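Local structure of vacuolar protein-sorting-associated protein 25 (Homo sapiens, 3HTU) at residues 12-17 with 50-55; 16-21 with 26-31; 63-68 with 74-79. The protein serves as a subunit of the ESCRT-II complex, needed for multivesicular body formation and endosomal cargo sorting, and is represented here by its C-terminal winged-helix domain. All coordinates share one frame; numbering follows the deposited sequence.

Contact 1. Residues 12-17 with 50-55; sequences KLIYQW and ATLLRA
Ile14 meets Leu52 and Ala55 through methyl groups alone, so across this contact no flat group offers a face or an edge. The aromatic residues stand around it instead: the side chains of Phe44 and Phe78 pack on Ile14, and that of Trp10 on Ala55. Ile14 reaches Phe78 with its branch methyl, CG2 lying 3.8 Å from CZ, the far corner of that ring. The other branch crosses to helix 49-61. CG1 stands anti to the carbonyl carbon (chi1 -68°) and the chain runs on extended, which sends CD1 out at the end of the longer arm. This one methyl touches both partners, at 3.7 Å from Leu52 CD1 and 3.9 Å from Ala55 CB. Leu52 and Ala55 lie three residues apart on the same side of their helix, and their own methyls, Leu52 CD1 and Ala55 CB, are 5.2 Å apart, with the tip of Ile14 approaching both. The side chains of Ile14 and Leu52 cross at about a right angle and touch methyl to methyl. A branched isoleucine suits this place because CG2 can turn to Phe78 while CD1 goes to helix 49-61. The small alanine lets the two helices approach, with CD1 resting on its CB; the CA atoms of Ile14 and Ala55 are 8.3 Å apart. All three residues are buried, and their contact is wholly apolar. Next to Leu52, Thr51 OG1 is hydrogen-bonded to Asp48, just before helix 49-61. The contact joins the first and third helices of the winged-helix domain, with Leu30 and Thr34 of helix 30-35 packing against Leu52 and Phe78 of strand 75-78 reaching Ile14 from the sheet.

Contact 2. Residues 16-21 with 26-31; sequences QWVSRS and SVFTLY
Phe28, on the short strand 27-28, projects its ring toward Trp17 and Val18 near the end of helix 7-19. From CB, the chain turns so that CG is anti to the carbonyl carbon (chi1 -63°), and the ring is carried toward the helix. Its two long edges then part company. On one, CD1 comes within 3.5 Å of Phe78 CE1 in the adjoining strand, and CE1 lies 3.9 Å from CG1 of Val18, the methyl that points anti to the backbone N. On the other, CE2 approaches CZ3 of Trp17 at 3.9 Å and CH2 of the same indole at 4.1 Å. The tip, CZ, completes the contact with Trp17 CZ3. For the tryptophan this is an encounter at its edge, near its own plane, made by the six-membered ring and not by the NE1 side. The two rings form an inclined pair, with planes at 60° and centroids 5.9 Å apart. Leu33 of helix 30-35 packs on the side chains of both aromatic residues, and Val18 also touches Phe78. A broad aromatic residue suits the strand because it can span from valine to tryptophan, while compact Val18 fits at its flank. The contact is apolar, probably held by dispersion and burial, while Ser26 and Phe28 are hydrogen-bonded through the backbone to Phe78 and Val76.

Contact 3. Residues 63-68 with 74-79; sequences HKAEII and RGVKFF
Phe79 lies across the neighbouring strand with the edge of its ring turned to the backbone of Ala65 and Glu66. CE1 comes to 3.4 Å from Glu66 N and 3.5 Å from Glu66 CB, the latter in the plane of the ring. The side chains of Glu66 and Phe79 pass each other at a slant, carboxylate and ring planes 31° apart; with CG anti to its backbone N (chi1 -172°) and the chain extended, the glutamate runs on past the phenyl group, so the meeting rests mainly on its CB. Lys77, paired with Glu66, projects from this same side, where Ile68 also lies. The opposite side carries Ala65, Ile67, Val76 and Phe78 and is turned to the helices. There Val76 CG2 touches Ala65 CB at 3.9 Å and sits over one face of the Phe78 ring, offset toward its rim; a small alanine between larger apolar groups fits this close pairing. The backbone makes an antiparallel hairpin, the wing of the winged-helix fold. Glu66 and Lys77 exchange two bonds, of which Lys77 N to Glu66 O (2.9 Å) is nearly straight. Ile68 and Gly75 exchange another two, and Gly75 adopts backbone angles that suit glycine alone, since a CB would jam against the preceding carbonyl oxygen. At the far end Phe79 N binds Lys64 O at 3.0 Å, from well above the carbonyl plane. The side with Ala65 and Phe78 joins the domain core. On the other, a chain of another protein supplies an acidic partner to Lys77, hydrogen bonds to both Glu66 oxygens and an apolar side chain against Ile68, consistent with a binding surface for that partner.

Overall arrangement
The three contacts lie close together in one compact winged-helix domain, their centres about 10 to 11 Å apart. Contacts 1 and 2 start from the same helix, 7-19: one side chain faces helix 49-61, others face strand 27-28. Along the chain contact 2 is nested within contact 1, and contact 3 follows both as the hairpin of strands 65-68 and 75-78. Strand 75-78 is central in the three-stranded antiparallel sheet, hydrogen-bonded through Val76 and Phe78 to Phe28 and Ser26. Phe78 also packs on residues of contacts 1 and 2, and Tyr15 binds the C-terminal carboxylate, tying the hairpin to the first helix. Residues of segment 26-31 and of contact 3 touch a chain of another protein.

Contact 1. Residues 12-17 with 50-55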
loop_
_atom_site.group_PDB
_atom_site.type_symbol
_atom_site.label_atom_id
_atom_site.label_comp_id
_atom_site.label_asym_id
_atom_site.label_seq_id
_atom_site.Cartn_x
_atom_site.Cartn_y
_atom_site.Cartn_z
ATOM N N LYS A 12 5.269 -10.211 7.517
ATOM C CA LYS A 12 6.717 -10.218 7.739
ATOM C C LYS A 12 7.486 -9.670 6.528
ATOM O O LYS A 12 8.401 -8.882 6.689
ATOM C CB LYS A 12 7.194 -11.636 8.100
ATOM C CG LYS A 12 8.684 -11.775 8.458
ATOM C CD LYS A 12 8.976 -13.140 9.078
ATOM C CE LYS A 12 10.455 -13.328 9.406
ATOM N NZ LYS A 12 10.930 -12.492 10.556
ATOM N N LEU A 13 7.093 -10.080 5.321
ATOM C CA LEU A 13 7.748 -9.621 4.095
ATOM C C LEU A 13 7.522 -8.149 3.773
ATOM O O LEU A 13 8.451 -7.450 3.342
ATOM C CB LEU A 13 7.321 -10.471 2.887
ATOM C CG LEU A 13 7.845 -11.906 2.753
ATOM C CD1 LEU A 13 7.132 -12.615 1.600
ATOM C CD2 LEU A 13 9.361 -11.954 2.549
ATOM N N ILE A 14 6.290 -7.676 3.960
ATOM C CA ILE A 14 5.979 -6.287 3.666
ATOM C C ILE A 14 6.739 -5.377 4.627
ATOM O O ILE A 14 7.297 -4.360 4.227
ATOM C CB ILE A 14 4.454 -5.992 3.751
ATOM C CG1 ILE A 14 3.698 -6.696 2.618
ATOM C CG2 ILE A 14 4.178 -4.479 3.686
ATOM C CD1 ILE A 14 2.260 -7.037 2.974
ATOM N N TYR A 15 6.747 -5.756 5.897
ATOM C CA TYR A 15 7.299 -4.896 6.938
ATOM C C TYR A 15 8.815 -4.820 6.815
ATOM O O TYR A 15 9.418 -3.789 7.094
ATOM C CB TYR A 15 6.882 -5.384 8.322
ATOM C CG TYR A 15 7.307 -4.441 9.418
ATOM C CD1 TYR A 15 6.553 -3.308 9.717
ATOM C CD2 TYR A 15 8.475 -4.659 10.129
ATOM C CE1 TYR A 15 6.951 -2.427 10.693
ATOM C CE2 TYR A 15 8.880 -3.779 11.122
ATOM C CZ TYR A 15 8.107 -2.669 11.404
ATOM O OH TYR A 15 8.489 -1.786 12.389
ATOM N N GLN A 16 9.411 -5.936 6.398
ATOM C CA GLN A 16 10.811 -6.010 6.027
ATOM C C GLN A 16 11.129 -4.978 4.935
ATOM O O GLN A 16 12.139 -4.294 5.019
ATOM C CB GLN A 16 11.101 -7.424 5.523
ATOM C CG GLN A 16 12.305 -8.107 6.119
ATOM C CD GLN A 16 12.345 -9.603 5.795
ATOM O OE1 GLN A 16 12.585 -10.434 6.674
ATOM N NE2 GLN A 16 12.109 -9.951 4.531
ATOM N N TRP A 17 10.261 -4.860 3.923
ATOM C CA TRP A 17 10.510 -3.957 2.792
ATOM C C TRP A 17 10.374 -2.477 3.166
ATOM O O TRP A 17 11.132 -1.632 2.677
ATOM C CB TRP A 17 9.600 -4.278 1.586
ATOM C CG TRP A 17 9.812 -3.299 0.487
ATOM C CD1 TRP A 17 10.798 -3.335 -0.457
ATOM C CD2 TRP A 17 9.083 -2.080 0.260
ATOM N NE1 TRP A 17 10.714 -2.235 -1.273
ATOM C CE2 TRP A 17 9.670 -1.447 -0.858
ATOM C CE3 TRP A 17 7.982 -1.472 0.883
ATOM C CZ2 TRP A 17 9.196 -0.235 -1.371
ATOM C CZ3 TRP A 17 7.506 -0.266 0.371
ATOM C CH2 TRP A 17 8.115 0.339 -0.745
ATOM N N ALA A 50 -7.405 -8.467 -0.716
ATOM C CA ALA A 50 -7.981 -9.254 0.378
ATOM C C ALA A 50 -6.908 -9.852 1.283
ATOM O O ALA A 50 -7.007 -9.774 2.504
ATOM C CB ALA A 50 -8.900 -10.338 -0.161
ATOM N N THR A 51 -5.882 -10.437 0.674
ATOM C CA THR A 51 -4.800 -11.079 1.403
ATOM C C THR A 51 -3.863 -10.023 2.006
ATOM O O THR A 51 -3.354 -10.211 3.104
ATOM C CB THR A 51 -4.013 -12.046 0.492
ATOM O OG1 THR A 51 -4.905 -13.040 -0.050
ATOM C CG2 THR A 51 -2.906 -12.749 1.273
ATOM N N LEU A 52 -3.657 -8.924 1.277
ATOM C CA LEU A 52 -2.886 -7.782 1.745
ATOM C C LEU A 52 -3.479 -7.197 3.023
ATOM O O LEU A 52 -2.745 -6.874 3.948
ATOM C CB LEU A 52 -2.828 -6.699 0.659
ATOM C CG LEU A 52 -2.185 -5.369 1.038
ATOM C CD1 LEU A 52 -0.681 -5.552 1.185
ATOM C CD2 LEU A 52 -2.524 -4.268 0.016
ATOM N N LEU A 53 -4.797 -7.035 3.061
ATOM C CA LEU A 53 -5.451 -6.564 4.281
ATOM C C LEU A 53 -5.269 -7.488 5.486
ATOM O O LEU A 53 -5.086 -7.011 6.608
ATOM C CB LEU A 53 -6.926 -6.261 4.052
ATOM C CG LEU A 53 -7.160 -4.804 3.661
ATOM C CD1 LEU A 53 -8.553 -4.637 3.116
ATOM C CD2 LEU A 53 -6.863 -3.820 4.822
ATOM N N ARG A 54 -5.330 -8.802 5.263
ATOM C CA ARG A 54 -5.083 -9.759 6.339
ATOM C C ARG A 54 -3.607 -9.740 6.801
ATOM O O ARG A 54 -3.317 -9.974 7.976
ATOM C CB ARG A 54 -5.525 -11.176 5.946
ATOM C CG ARG A 54 -6.976 -11.300 5.425
ATOM C CD ARG A 54 -8.033 -11.501 6.520
ATOM N NE ARG A 54 -9.285 -12.017 5.937
ATOM C CZ ARG A 54 -10.403 -12.297 6.609
ATOM N NH1 ARG A 54 -10.475 -12.124 7.929
ATOM N NH2 ARG A 54 -11.463 -12.761 5.953
ATOM N N ALA A 55 -2.686 -9.480 5.871
ATOM C CA ALA A 55 -1.278 -9.309 6.203
ATOM C C ALA A 55 -1.127 -8.081 7.105
ATOM O O ALA A 55 -0.446 -8.137 8.130
ATOM C CB ALA A 55 -0.442 -9.131 4.949
#

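Contact 2. Residues 16-21 with 26-31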
loop_
_atom_site.group_PDB
_atom_site.type_symbol
_atom_site.label_atom_id
_atom_site.label_comp_id
_atom_site.label_asym_id
_atom_site.label_seq_id
_atom_site.Cartn_x
_atom_site.Cartn_y
_atom_site.Cartn_z
ATOM N N GLN A 16 9.411 -5.936 6.398
ATOM C CA GLN A 16 10.811 -6.010 6.027
ATOM C C GLN A 16 11.129 -4.978 4.935
ATOM O O GLN A 16 12.139 -4.294 5.019
ATOM C CB GLN A 16 11.101 -7.424 5.523
ATOM C CG GLN A 16 12.305 -8.107 6.119
ATOM C CD GLN A 16 12.345 -9.603 5.795
ATOM O OE1 GLN A 16 12.585 -10.434 6.674
ATOM N NE2 GLN A 16 12.109 -9.951 4.531
ATOM N N TRP A 17 10.261 -4.860 3.923
ATOM C CA TRP A 17 10.510 -3.957 2.792
ATOM C C TRP A 17 10.374 -2.477 3.166
ATOM O O TRP A 17 11.132 -1.632 2.677
ATOM C CB TRP A 17 9.600 -4.278 1.586
ATOM C CG TRP A 17 9.812 -3.299 0.487
ATOM C CD1 TRP A 17 10.798 -3.335 -0.457
ATOM C CD2 TRP A 17 9.083 -2.080 0.260
ATOM N NE1 TRP A 17 10.714 -2.235 -1.273
ATOM C CE2 TRP A 17 9.670 -1.447 -0.858
ATOM C CE3 TRP A 17 7.982 -1.472 0.883
ATOM C CZ2 TRP A 17 9.196 -0.235 -1.371
ATOM C CZ3 TRP A 17 7.506 -0.266 0.371
ATOM C CH2 TRP A 17 8.115 0.339 -0.745
ATOM N N VAL A 18 9.392 -2.166 4.007
ATOM C CA VAL A 18 9.174 -0.792 4.464
ATOM C C VAL A 18 10.395 -0.308 5.244
ATOM O O VAL A 18 10.809 0.839 5.097
ATOM C CB VAL A 18 7.893 -0.652 5.336
ATOM C CG1 VAL A 18 7.728 0.784 5.836
ATOM C CG2 VAL A 18 6.648 -1.097 4.563
ATOM N N SER A 19 10.966 -1.198 6.055
ATOM C CA SER A 19 12.150 -0.888 6.863
ATOM C C SER A 19 13.430 -0.873 6.021
ATOM O O SER A 19 14.092 0.165 5.911
ATOM C CB SER A 19 12.280 -1.875 8.026
ATOM O OG SER A 19 11.147 -1.820 8.880
ATOM N N ARG A 20 13.766 -2.021 5.427
ATOM C CA ARG A 20 14.938 -2.138 4.558
ATOM C C ARG A 20 14.759 -1.332 3.274
ATOM O O ARG A 20 14.056 -1.768 2.356
ATOM C CB ARG A 20 15.213 -3.601 4.181
ATOM C CG ARG A 20 15.413 -4.572 5.330
ATOM C CD ARG A 20 15.576 -5.985 4.784
ATOM N NE ARG A 20 15.736 -6.982 5.841
ATOM C CZ ARG A 20 15.937 -8.282 5.633
ATOM N NH1 ARG A 20 16.003 -8.768 4.396
ATOM N NH2 ARG A 20 16.073 -9.104 6.668
ATOM N N SER A 21 15.395 -0.159 3.227
ATOM C CA SER A 21 15.479 0.685 2.019
ATOM C C SER A 21 14.374 1.738 1.897
ATOM O O SER A 21 14.591 2.902 2.254
ATOM C CB SER A 21 15.616 -0.166 0.737
ATOM O OG SER A 21 15.305 0.580 -0.427
ATOM N N SER A 26 6.229 6.665 5.620
ATOM C CA SER A 26 5.570 5.876 6.656
ATOM C C SER A 26 4.136 5.536 6.223
ATOM O O SER A 26 3.574 4.543 6.678
ATOM C CB SER A 26 5.563 6.616 8.000
ATOM O OG SER A 26 6.654 6.217 8.817
ATOM N N VAL A 27 3.578 6.361 5.329
ATOM C CA VAL A 27 2.180 6.251 4.885
ATOM C C VAL A 27 2.081 5.790 3.409
ATOM O O VAL A 27 2.681 6.407 2.502
ATOM C CB VAL A 27 1.438 7.595 5.134
ATOM C CG1 VAL A 27 -0.008 7.439 4.987
ATOM C CG2 VAL A 27 1.678 8.064 6.582
ATOM N N PHE A 28 1.337 4.703 3.190
ATOM C CA PHE A 28 1.220 4.061 1.875
ATOM C C PHE A 28 -0.254 3.803 1.563
ATOM O O PHE A 28 -1.007 3.439 2.445
ATOM C CB PHE A 28 1.967 2.713 1.853
ATOM C CG PHE A 28 3.446 2.814 2.060
ATOM C CD1 PHE A 28 3.998 2.744 3.348
ATOM C CD2 PHE A 28 4.304 2.954 0.980
ATOM C CE1 PHE A 28 5.349 2.825 3.540
ATOM C CE2 PHE A 28 5.665 3.036 1.171
ATOM C CZ PHE A 28 6.190 2.968 2.446
ATOM N N THR A 29 -0.682 3.999 0.316
ATOM C CA THR A 29 -1.980 3.471 -0.104
ATOM C C THR A 29 -1.850 1.949 -0.195
ATOM O O THR A 29 -0.752 1.421 -0.334
ATOM C CB THR A 29 -2.507 4.106 -1.444
ATOM O OG1 THR A 29 -1.644 3.757 -2.534
ATOM C CG2 THR A 29 -2.573 5.643 -1.336
ATOM N N LEU A 30 -2.963 1.239 -0.072
ATOM C CA LEU A 30 -2.937 -0.196 -0.281
ATOM C C LEU A 30 -2.520 -0.511 -1.726
ATOM O O LEU A 30 -1.702 -1.403 -1.960
ATOM C CB LEU A 30 -4.308 -0.811 0.011
ATOM C CG LEU A 30 -4.884 -0.770 1.426
ATOM C CD1 LEU A 30 -5.744 -2.031 1.655
ATOM C CD2 LEU A 30 -3.813 -0.655 2.483
ATOM N N TYR A 31 -3.046 0.254 -2.679
ATOM C CA TYR A 31 -2.706 0.039 -4.100
ATOM C C TYR A 31 -1.207 0.086 -4.355
ATOM O O TYR A 31 -0.670 -0.811 -4.994
ATOM C CB TYR A 31 -3.420 1.041 -5.001
ATOM C CG TYR A 31 -3.126 0.878 -6.489
ATOM C CD1 TYR A 31 -3.792 -0.074 -7.254
ATOM C CD2 TYR A 31 -2.193 1.695 -7.119
ATOM C CE1 TYR A 31 -3.532 -0.212 -8.636
ATOM C CE2 TYR A 31 -1.908 1.560 -8.484
ATOM C CZ TYR A 31 -2.585 0.608 -9.236
ATOM O OH TYR A 31 -2.301 0.497 -10.586
#

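Contact 3. Residues 63-68 with 74-79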
loop_
_atom_site.group_PDB
_atom_site.type_symbol
_atom_site.label_atom_id
_atom_site.label_comp_id
_atom_site.label_asym_id
_atom_site.label_seq_id
_atom_site.Cartn_x
_atom_site.Cartn_y
_atom_site.Cartn_z
ATOM N N HIS A 63 1.179 -3.921 16.525
ATOM C CA HIS A 63 1.425 -2.461 16.642
ATOM C C HIS A 63 2.387 -1.916 15.582
ATOM O O HIS A 63 2.855 -0.778 15.672
ATOM C CB HIS A 63 1.887 -2.047 18.061
ATOM C CG HIS A 63 1.245 -2.840 19.155
ATOM N ND1 HIS A 63 -0.054 -2.626 19.567
ATOM C CD2 HIS A 63 1.713 -3.872 19.900
ATOM C CE1 HIS A 63 -0.353 -3.484 20.527
ATOM N NE2 HIS A 63 0.702 -4.253 20.747
ATOM N N LYS A 64 2.658 -2.734 14.570
ATOM C CA LYS A 64 3.577 -2.365 13.497
ATOM C C LYS A 64 2.923 -1.573 12.378
ATOM O O LYS A 64 3.599 -1.098 11.471
ATOM C CB LYS A 64 4.244 -3.619 12.921
ATOM C CG LYS A 64 5.096 -4.368 13.948
ATOM C CD LYS A 64 5.959 -5.427 13.284
ATOM C CE LYS A 64 6.714 -6.218 14.325
ATOM N NZ LYS A 64 7.802 -7.058 13.739
ATOM N N ALA A 65 1.617 -1.399 12.459
ATOM C CA ALA A 65 0.838 -0.790 11.381
ATOM C C ALA A 65 -0.493 -0.317 11.910
ATOM O O ALA A 65 -1.024 -0.886 12.854
ATOM C CB ALA A 65 0.610 -1.800 10.242
ATOM N N GLU A 66 -1.009 0.755 11.319
ATOM C CA GLU A 66 -2.385 1.154 11.543
ATOM C C GLU A 66 -3.042 1.340 10.175
ATOM O O GLU A 66 -2.572 2.119 9.347
ATOM C CB GLU A 66 -2.479 2.443 12.357
ATOM C CG GLU A 66 -3.906 2.775 12.766
ATOM C CD GLU A 66 -4.011 4.031 13.636
ATOM O OE1 GLU A 66 -3.060 4.331 14.403
ATOM O OE2 GLU A 66 -5.050 4.722 13.541
ATOM N N ILE A 67 -4.151 0.646 9.967
ATOM C CA ILE A 67 -4.825 0.699 8.669
ATOM C C ILE A 67 -5.776 1.892 8.617
ATOM O O ILE A 67 -6.452 2.203 9.602
ATOM C CB ILE A 67 -5.524 -0.662 8.350
ATOM C CG1 ILE A 67 -4.487 -1.794 8.412
ATOM C CG2 ILE A 67 -6.233 -0.616 6.972
ATOM C CD1 ILE A 67 -5.074 -3.193 8.672
ATOM N N ILE A 68 -5.772 2.599 7.479
ATOM C CA ILE A 68 -6.752 3.660 7.203
ATOM C C ILE A 68 -7.766 3.177 6.168
ATOM O O ILE A 68 -7.418 2.860 5.014
ATOM C CB ILE A 68 -6.100 5.017 6.790
ATOM C CG1 ILE A 68 -5.103 5.484 7.860
ATOM C CG2 ILE A 68 -7.133 6.106 6.675
ATOM C CD1 ILE A 68 -3.646 5.179 7.562
ATOM N N ARG A 74 -7.611 5.585 1.431
ATOM C CA ARG A 74 -7.370 4.290 2.044
ATOM C C ARG A 74 -5.895 3.991 2.041
ATOM O O ARG A 74 -5.173 4.334 1.089
ATOM C CB ARG A 74 -8.058 3.162 1.259
ATOM C CG ARG A 74 -9.573 3.133 1.320
ATOM C CD ARG A 74 -10.128 1.943 0.522
ATOM N NE ARG A 74 -9.647 0.626 0.971
ATOM C CZ ARG A 74 -10.221 -0.101 1.931
ATOM N NH1 ARG A 74 -11.285 0.360 2.568
ATOM N NH2 ARG A 74 -9.726 -1.284 2.260
ATOM N N GLY A 75 -5.448 3.299 3.082
ATOM C CA GLY A 75 -4.057 2.912 3.132
ATOM C C GLY A 75 -3.619 2.482 4.503
ATOM O O GLY A 75 -4.429 2.021 5.301
ATOM N N VAL A 76 -2.327 2.632 4.766
ATOM C CA VAL A 76 -1.731 2.049 5.942
ATOM C C VAL A 76 -0.540 2.913 6.381
ATOM O O VAL A 76 0.186 3.476 5.544
ATOM C CB VAL A 76 -1.394 0.541 5.714
ATOM C CG1 VAL A 76 -0.399 0.354 4.572
ATOM C CG2 VAL A 76 -0.875 -0.132 6.984
ATOM N N LYS A 77 -0.386 3.075 7.698
ATOM C CA LYS A 77 0.844 3.670 8.237
ATOM C C LYS A 77 1.617 2.612 8.979
ATOM O O LYS A 77 1.057 1.870 9.772
ATOM C CB LYS A 77 0.537 4.859 9.154
ATOM C CG LYS A 77 1.780 5.555 9.765
ATOM C CD LYS A 77 1.372 6.901 10.381
ATOM C CE LYS A 77 2.526 7.612 11.109
ATOM N NZ LYS A 77 2.041 8.887 11.749
ATOM N N PHE A 78 2.920 2.555 8.731
ATOM C CA PHE A 78 3.804 1.621 9.426
ATOM C C PHE A 78 4.564 2.333 10.529
ATOM O O PHE A 78 4.872 3.513 10.424
ATOM C CB PHE A 78 4.780 0.969 8.458
ATOM C CG PHE A 78 4.109 0.134 7.395
ATOM C CD1 PHE A 78 3.778 0.697 6.156
ATOM C CD2 PHE A 78 3.792 -1.202 7.638
ATOM C CE1 PHE A 78 3.146 -0.073 5.175
ATOM C CE2 PHE A 78 3.155 -1.978 6.660
ATOM C CZ PHE A 78 2.837 -1.412 5.439
ATOM N N PHE A 79 4.829 1.593 11.591
ATOM C CA PHE A 79 5.504 2.108 12.786
ATOM C C PHE A 79 6.717 1.237 13.056
ATOM O O PHE A 79 7.638 1.585 13.763
ATOM C CB PHE A 79 4.545 2.099 13.988
ATOM C CG PHE A 79 3.294 2.874 13.748
ATOM C CD1 PHE A 79 2.120 2.214 13.366
ATOM C CD2 PHE A 79 3.280 4.261 13.860
ATOM C CE1 PHE A 79 0.939 2.921 13.126
ATOM C CE2 PHE A 79 2.102 4.978 13.607
ATOM C CZ PHE A 79 0.929 4.291 13.225
ATOM O OXT PHE A 79 6.837 0.134 12.549
#